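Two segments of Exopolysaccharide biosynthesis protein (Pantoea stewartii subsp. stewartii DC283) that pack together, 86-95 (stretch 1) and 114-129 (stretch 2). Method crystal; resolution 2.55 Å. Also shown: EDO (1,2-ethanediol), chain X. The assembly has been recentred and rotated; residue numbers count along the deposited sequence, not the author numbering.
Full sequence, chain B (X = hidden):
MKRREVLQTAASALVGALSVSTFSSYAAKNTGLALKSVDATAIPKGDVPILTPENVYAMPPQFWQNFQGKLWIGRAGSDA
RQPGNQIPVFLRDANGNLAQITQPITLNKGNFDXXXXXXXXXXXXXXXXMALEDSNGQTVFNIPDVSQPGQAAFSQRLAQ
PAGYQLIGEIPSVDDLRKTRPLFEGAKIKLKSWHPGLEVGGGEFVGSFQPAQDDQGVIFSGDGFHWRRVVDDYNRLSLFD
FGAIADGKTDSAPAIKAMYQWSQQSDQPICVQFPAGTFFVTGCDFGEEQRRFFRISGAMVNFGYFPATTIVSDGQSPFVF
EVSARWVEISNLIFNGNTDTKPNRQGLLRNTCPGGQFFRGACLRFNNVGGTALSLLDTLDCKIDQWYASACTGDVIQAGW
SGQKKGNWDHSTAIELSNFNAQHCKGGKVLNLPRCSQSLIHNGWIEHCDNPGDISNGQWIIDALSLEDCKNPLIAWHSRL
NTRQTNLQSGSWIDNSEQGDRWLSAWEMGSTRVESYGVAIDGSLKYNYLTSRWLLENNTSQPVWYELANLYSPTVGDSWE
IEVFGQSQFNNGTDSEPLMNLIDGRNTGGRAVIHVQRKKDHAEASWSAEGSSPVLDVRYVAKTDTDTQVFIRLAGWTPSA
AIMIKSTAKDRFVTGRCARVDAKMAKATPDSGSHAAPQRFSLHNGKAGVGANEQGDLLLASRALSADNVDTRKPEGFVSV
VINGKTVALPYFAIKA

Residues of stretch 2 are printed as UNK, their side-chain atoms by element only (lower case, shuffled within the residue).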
# COMPACT_ATOMS: atom_id res chain seq x y z
N GLN B 86 47.13 5.96 56.33
CA GLN B 86 45.76 5.96 56.92
C GLN B 86 45.33 7.40 57.21
O GLN B 86 46.12 8.12 57.86
CB GLN B 86 45.71 5.13 58.21
CG GLN B 86 45.90 3.63 57.99
CD GLN B 86 47.34 3.21 57.93
OE1 GLN B 86 48.19 3.71 58.66
NE2 GLN B 86 47.64 2.27 57.05
N ILE B 87 44.14 7.79 56.75
CA ILE B 87 43.51 9.12 57.03
C ILE B 87 42.46 8.94 58.12
O ILE B 87 41.98 7.83 58.33
CB ILE B 87 42.92 9.75 55.74
CG1 ILE B 87 41.77 8.93 55.15
CG2 ILE B 87 44.02 10.00 54.72
CD1 ILE B 87 40.89 9.71 54.20
N PRO B 88 42.08 10.01 58.85
CA PRO B 88 41.09 9.89 59.93
C PRO B 88 39.71 9.44 59.41
O PRO B 88 39.24 10.01 58.44
CB PRO B 88 41.02 11.29 60.56
CG PRO B 88 41.60 12.22 59.51
CD PRO B 88 42.58 11.38 58.71
N VAL B 89 39.14 8.42 60.05
CA VAL B 89 37.76 7.90 59.80
C VAL B 89 36.97 8.04 61.11
O VAL B 89 37.51 7.65 62.16
CB VAL B 89 37.78 6.44 59.32
CG1 VAL B 89 36.40 5.95 58.91
CG2 VAL B 89 38.77 6.23 58.19
N PHE B 90 35.75 8.57 61.03
CA PHE B 90 34.85 8.81 62.19
C PHE B 90 33.60 7.92 62.06
O PHE B 90 32.94 7.97 61.01
CB PHE B 90 34.49 10.29 62.29
CG PHE B 90 35.68 11.21 62.16
CD1 PHE B 90 36.52 11.44 63.23
CD2 PHE B 90 35.97 11.84 60.96
CE1 PHE B 90 37.62 12.28 63.11
CE2 PHE B 90 37.06 12.67 60.84
CZ PHE B 90 37.89 12.89 61.91
N LEU B 91 33.32 7.13 63.10
CA LEU B 91 32.09 6.31 63.22
C LEU B 91 30.99 7.17 63.84
O LEU B 91 31.17 7.61 65.00
CB LEU B 91 32.36 5.07 64.08
CG LEU B 91 31.15 4.20 64.38
CD1 LEU B 91 30.57 3.58 63.12
CD2 LEU B 91 31.49 3.11 65.38
N ARG B 92 29.91 7.41 63.10
CA ARG B 92 28.67 8.08 63.59
C ARG B 92 27.72 7.00 64.13
O ARG B 92 27.52 6.00 63.42
CB ARG B 92 28.01 8.88 62.46
CG ARG B 92 26.69 9.53 62.85
CD ARG B 92 26.07 10.26 61.67
NE ARG B 92 25.35 9.36 60.78
CZ ARG B 92 24.97 9.66 59.55
NH1 ARG B 92 25.25 10.84 59.03
NH2 ARG B 92 24.32 8.77 58.82
N ASP B 93 27.17 7.21 65.33
CA ASP B 93 26.27 6.23 66.01
C ASP B 93 24.81 6.65 65.81
O ASP B 93 24.57 7.69 65.14
CB ASP B 93 26.64 6.07 67.49
CG ASP B 93 26.38 7.28 68.38
OD1 ASP B 93 25.69 8.22 67.93
OD2 ASP B 93 26.87 7.27 69.52
N ALA B 94 23.87 5.87 66.35
CA ALA B 94 22.40 6.05 66.24
C ALA B 94 21.99 7.46 66.68
O ALA B 94 21.23 8.11 65.94
CB ALA B 94 21.69 5.00 67.06
N ASN B 95 22.50 7.91 67.83
CA ASN B 95 22.10 9.19 68.48
C ASN B 95 22.80 10.36 67.80
O ASN B 95 22.51 11.51 68.17
CB ASN B 95 22.36 9.15 69.99
CG ASN B 95 21.74 7.94 70.66
OD1 ASN B 95 22.44 7.05 71.12
ND2 ASN B 95 20.41 7.90 70.70
N UNK B 114 25.87 -4.65 64.16
CA UNK B 114 25.94 -3.46 65.06
C UNK B 114 25.84 -2.18 64.22
O UNK B 114 25.07 -1.28 64.61
o UNK B 114 25.96 -4.25 68.26
c UNK B 114 27.24 -3.48 65.87
c UNK B 114 26.27 -3.06 68.17
c UNK B 114 27.22 -2.57 67.09
n UNK B 114 25.81 -2.14 69.00
N UNK B 115 26.60 -2.12 63.11
CA UNK B 115 26.67 -0.96 62.18
C UNK B 115 25.27 -0.65 61.63
O UNK B 115 24.85 0.52 61.68
c UNK B 115 27.79 1.05 58.04
c UNK B 115 28.60 2.06 58.49
c UNK B 115 27.48 -0.02 58.86
c UNK B 115 27.66 -1.26 61.05
c UNK B 115 27.99 -0.09 60.15
c UNK B 115 28.82 0.93 60.59
c UNK B 115 29.12 2.00 59.76
N UNK B 116 24.58 -1.69 61.14
CA UNK B 116 23.20 -1.60 60.58
C UNK B 116 22.22 -1.27 61.71
O UNK B 116 21.39 -0.36 61.52
c UNK B 116 21.33 -2.98 59.54
c UNK B 116 22.82 -2.90 59.85
c UNK B 116 23.64 -3.09 58.58
N UNK B 117 22.32 -1.99 62.84
CA UNK B 117 21.42 -1.85 64.02
C UNK B 117 21.45 -0.41 64.54
O UNK B 117 20.38 0.11 64.91
c UNK B 117 22.01 -5.57 66.57
n UNK B 117 22.03 -6.63 67.61
c UNK B 117 21.11 -4.42 66.98
c UNK B 117 21.84 -2.82 65.14
c UNK B 117 20.69 -3.54 65.82
N UNK B 118 22.64 0.21 64.56
CA UNK B 118 22.88 1.58 65.08
C UNK B 118 22.62 2.63 64.00
O UNK B 118 22.82 3.82 64.29
o UNK B 118 23.64 0.45 67.49
c UNK B 118 24.61 0.90 66.85
c UNK B 118 24.32 1.72 65.61
o UNK B 118 25.80 0.72 67.17
N UNK B 119 22.19 2.22 62.80
CA UNK B 119 22.03 3.13 61.63
C UNK B 119 23.29 4.00 61.54
O UNK B 119 23.16 5.23 61.38
c UNK B 119 20.75 3.95 61.72
o UNK B 119 20.56 4.26 59.36
c UNK B 119 20.47 4.77 60.48
n UNK B 119 20.13 6.03 60.66
N UNK B 120 24.47 3.38 61.66
CA UNK B 120 25.78 4.04 61.79
C UNK B 120 26.30 4.44 60.40
O UNK B 120 25.74 3.97 59.40
c UNK B 120 26.75 3.13 62.49
N UNK B 121 27.33 5.30 60.36
CA UNK B 121 28.03 5.73 59.13
C UNK B 121 29.52 5.91 59.43
O UNK B 121 29.86 6.30 60.57
c UNK B 121 27.42 7.00 58.60
N UNK B 122 30.37 5.64 58.44
CA UNK B 122 31.82 5.96 58.46
C UNK B 122 32.03 7.25 57.66
O UNK B 122 31.86 7.21 56.42
c UNK B 122 32.62 4.80 57.86
c UNK B 122 32.58 3.49 58.65
c UNK B 122 33.37 2.41 57.93
c UNK B 122 33.11 3.68 60.06
N UNK B 123 32.35 8.36 58.34
CA UNK B 123 32.66 9.68 57.71
C UNK B 123 34.17 9.77 57.50
O UNK B 123 34.93 9.44 58.43
c UNK B 123 30.58 10.88 58.56
c UNK B 123 32.11 10.85 58.55
c UNK B 123 32.68 12.18 58.08
c UNK B 123 29.96 10.29 59.80
N UNK B 124 34.59 10.21 56.30
CA UNK B 124 35.99 10.47 55.91
C UNK B 124 36.02 11.33 54.65
O UNK B 124 34.93 11.69 54.15
c UNK B 124 36.72 9.16 55.71
N UNK B 125 37.22 11.65 54.15
CA UNK B 125 37.43 12.41 52.89
C UNK B 125 36.83 11.61 51.74
O UNK B 125 37.17 10.44 51.57
c UNK B 125 39.18 13.74 51.60
o UNK B 125 38.43 13.85 50.63
n UNK B 125 40.26 14.49 51.76
c UNK B 125 38.92 12.69 52.66
N UNK B 126 35.91 12.19 50.93
CA UNK B 126 35.39 11.49 49.75
C UNK B 126 36.51 11.05 48.80
O UNK B 126 36.38 10.01 48.18
c UNK B 126 34.45 12.52 49.08
c UNK B 126 34.84 13.85 49.69
c UNK B 126 35.32 13.53 51.08
N UNK B 127 37.58 11.85 48.72
CA UNK B 127 38.86 11.49 48.06
C UNK B 127 39.71 10.65 49.03
O UNK B 127 40.24 11.23 49.99
c UNK B 127 39.60 12.72 47.60
o UNK B 127 40.69 12.37 46.76
N UNK B 128 39.79 9.34 48.80
CA UNK B 128 40.53 8.38 49.67
C UNK B 128 40.90 7.12 48.89
O UNK B 128 40.17 6.76 47.95
c UNK B 128 38.16 6.00 50.51
c UNK B 128 38.43 7.32 50.62
c UNK B 128 36.28 7.09 50.17
n UNK B 128 37.23 7.97 50.41
n UNK B 128 36.82 5.87 50.23
c UNK B 128 39.70 8.04 50.92
N UNK B 129 42.01 6.49 49.28
CA UNK B 129 42.37 5.09 48.94
C UNK B 129 41.59 4.16 49.87
O UNK B 129 41.33 4.56 51.02
c UNK B 129 43.86 4.88 49.08
C1 EDO X . 28.77 0.32 64.99
O1 EDO X . 28.11 1.25 65.83
C2 EDO X . 29.89 -0.38 65.67
O2 EDO X . 30.79 -1.02 64.79
O HOH W 1 23.49 8.17 62.79

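Position 114 carries three carbons in a row, the third bearing one oxygen and one nitrogen, and reaches nothing on stretch 1: Gln114. Position 115 has one carbon and a six-carbon ring, with a ring carbon 4.0 Å from Leu91 CD1, which lies at the ring edge: Phe115. Position 116, one carbon carrying two more, is out of reach of stretch 1: Val116. Position 117 has four carbons in a row ending in nitrogen, the end leading away: Lys117.

Position 118 has two carbons, the second with two oxygens, and its backbone O lies 3.0 Å from Ala94 CA: Asp118. Its OD2 accepts a 2.7 Å hydrogen bond from EDO O1. Position 119 shows two carbons, the second with one oxygen and one nitrogen. This is Asn119, the first residue after the helix to leave helical phi/psi; its phi of 45°, with N of position 120 to Phe115 O (2.9 Å) and Asn119 N to Val116 O (3.0 Å), marks a Schellman motif. The O of water 1 lies 3.3 Å from Asn119 O and 2.6 Å from Asp93 O and donates to both.

Position 120 has a single carbon, its CB 3.9 Å from Leu91 CD1: Ala120. Position 121 also has one carbon, its CB 3.6 Å from Arg92 NH2 and over one face of the guanidinium: Ala121. Position 122 has four carbons forked at the second, a terminal carbon 4.0 Å from Leu91 CD1: Leu122. Position 123 has four carbons forked at the first, one arm two carbons long and ending 3.6 Å from Arg92 CB: Ile123. Position 124 has a lone carbon, its CB 3.8 Å from Pro88 O: Ala124.

Position 125 repeats the pattern of two carbons with one oxygen and one nitrogen, its CB 3.9 Å from Ile87 CD1: Asn125. Position 126 has three carbons closing onto the backbone N, clear of stretch 1: Pro126. Position 127 has one carbon then one oxygen and makes no contact with stretch 1: Ser127; its N donates to Asn125 OD1 at 2.9 Å. Position 128 has one carbon and a ring of three carbons and two nitrogens, its CB 3.9 Å from Ile87 CD1: His128, whose ND1 donates to Asn125 O at 2.7 Å. Position 129, one carbon without contact, is Ala129.

The contact is an antiparallel strand pairing, with axes at 149°. Phe90 N to Ile123 O (2.9 Å) and Ile123 N to Phe90 O (2.8 Å) form one hydrogen-bonded pair; Arg92 N to Ala121 O (2.8 Å) and Ala121 N to Arg92 O (3.1 Å) form the next. Between them, Leu91 and Leu122 share the opposite sheet face from Phe90, Arg92, Ala121 and Ile123, so apolar packing supplements the backbone ladder on both faces.

Stretch 2 (114-129) QFVKDNAALIANPSHA
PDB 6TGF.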